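Local structure of prokaryotic transcription elongation factor GreA/GreB (Nitrosomonas europaea, 2PN0) at the interface of chains A and B. The protein acts as a transcription elongation factor of the GreA/GreB family, probably by binding RNA polymerase. Residues are numbered along the deposited sequence; one frame, centred on the assembly and turned at random. Chains: chain A/B, Prokaryotic transcription elongation factor GreA/GreB.

The interface of chains A and B. Residues chain A 72, 74, 112, 120; chain B 32, 96.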
loop_
_atom_site.group_PDB
_atom_site.type_symbol
_atom_site.label_atom_id
_atom_site.label_comp_id
_atom_site.label_asym_id
_atom_site.label_seq_id
_atom_site.Cartn_x
_atom_site.Cartn_y
_atom_site.Cartn_z
ATOM N N GLU A 72 -17.848 6.865 3.875
ATOM C CA GLU A 72 -17.403 7.072 2.523
ATOM C C GLU A 72 -17.092 5.683 1.997
ATOM O O GLU A 72 -16.692 4.791 2.750
ATOM C CB GLU A 72 -16.206 8.036 2.430
ATOM C CG GLU A 72 -14.848 7.531 2.911
ATOM C CD GLU A 72 -13.948 8.666 3.470
ATOM O OE1 GLU A 72 -13.429 9.463 2.653
ATOM O OE2 GLU A 72 -13.763 8.776 4.713
ATOM N N PHE A 74 -15.170 3.522 -1.317
ATOM C CA PHE A 74 -14.212 3.609 -2.403
ATOM C C PHE A 74 -13.892 2.209 -2.902
ATOM O O PHE A 74 -14.278 1.207 -2.279
ATOM C CB PHE A 74 -12.950 4.354 -1.963
ATOM C CG PHE A 74 -12.181 3.667 -0.869
ATOM C CD1 PHE A 74 -11.167 2.768 -1.188
ATOM C CD2 PHE A 74 -12.423 3.973 0.475
ATOM C CE1 PHE A 74 -10.432 2.139 -0.187
ATOM C CE2 PHE A 74 -11.687 3.351 1.486
ATOM C CZ PHE A 74 -10.697 2.419 1.141
ATOM N N TRP A 112 -5.242 0.468 7.515
ATOM C CA TRP A 112 -3.915 0.900 7.126
ATOM C C TRP A 112 -3.725 2.330 7.573
ATOM O O TRP A 112 -4.689 2.976 8.044
ATOM C CB TRP A 112 -3.646 0.662 5.642
ATOM C CG TRP A 112 -4.518 1.401 4.655
ATOM C CD1 TRP A 112 -4.403 2.736 4.272
ATOM C CD2 TRP A 112 -5.615 0.859 3.902
ATOM N NE1 TRP A 112 -5.381 3.027 3.317
ATOM C CE2 TRP A 112 -6.109 1.895 3.066
ATOM C CE3 TRP A 112 -6.209 -0.416 3.826
ATOM C CZ2 TRP A 112 -7.206 1.705 2.162
ATOM C CZ3 TRP A 112 -7.311 -0.615 2.894
ATOM C CH2 TRP A 112 -7.763 0.438 2.084
ATOM N N LEU A 120 -6.970 4.087 9.148
ATOM C CA LEU A 120 -8.164 4.022 8.340
ATOM C C LEU A 120 -8.622 2.584 8.446
ATOM O O LEU A 120 -7.947 1.665 7.961
ATOM C CB LEU A 120 -7.840 4.345 6.887
ATOM C CG LEU A 120 -9.054 4.222 5.967
ATOM C CD1 LEU A 120 -10.114 5.286 6.364
ATOM C CD2 LEU A 120 -8.624 4.395 4.557
ATOM N N PRO B 32 -9.092 7.204 0.038
ATOM C CA PRO B 32 -9.485 7.379 1.453
ATOM C C PRO B 32 -8.665 8.419 2.256
ATOM O O PRO B 32 -9.234 9.178 3.066
ATOM C CB PRO B 32 -9.325 5.972 2.044
ATOM C CG PRO B 32 -8.597 5.145 0.991
ATOM C CD PRO B 32 -8.870 5.783 -0.318
ATOM N N PRO B 96 -2.475 3.443 -0.521
ATOM C CA PRO B 96 -2.441 3.088 0.911
ATOM C C PRO B 96 -0.961 2.887 1.307
ATOM O O PRO B 96 -0.162 2.376 0.504
ATOM C CB PRO B 96 -3.163 1.732 0.941
ATOM C CG PRO B 96 -4.207 1.892 -0.237
ATOM C CD PRO B 96 -3.307 2.494 -1.294
#
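B:Pro32, in a loop but with helical backbone angles, drops into a hydrophobic notch of chain A that A:Trp112 and A:Leu120 line from strands 109-113 and 119-128 and A:Phe74 from a loop. All three belong to the region matching the GreA/GreB C-terminal family, whereas B:Pro32 comes from the Rnk N-terminal segment of the other copy; B:Pro96 brings the C-terminal region of chain B against A:Trp112. Whether this two-fold dimer of the crystal forms in solution the structure alone does not show. B:Pro32 has 88 Å² buried by the partner. Its CG sits over one face of the A:Phe74 ring, displaced toward the rim, in a CH-pi contact 3.4 Å from CZ of A:Phe74. Its CB faces CE2 of the same ring at 3.6 Å, while CD lies over the CD1 side. In A:Phe74, chi1 of 63° carries the phenyl to the proline, and chi2 near 91° turns its face to it. Within chain A, CE1 of A:Phe74 and CH2 of A:Trp112 meet edge to edge, the ring planes turned about 75° apart, a contact that may steady both aromatic groups. Methyl CD2 of A:Leu120 points at CB of B:Pro32, though the modelled approach is too tight to interpret. Farther along, the indole offers a face to B:Pro96, whose CB stands over the pyrrole ring, 3.5 Å from NE1 of A:Trp112, in another CH-pi contact, the side chains alongside. B:Pro32 CG comes to the rim of the benzo half, 3.9 Å from CZ2 of A:Trp112. The carboxylate of A:Glu72 flanks the notch, OE1 lying 4.2 Å from the carbonyl O of B:Pro32, two neighbouring acceptors and not a bond.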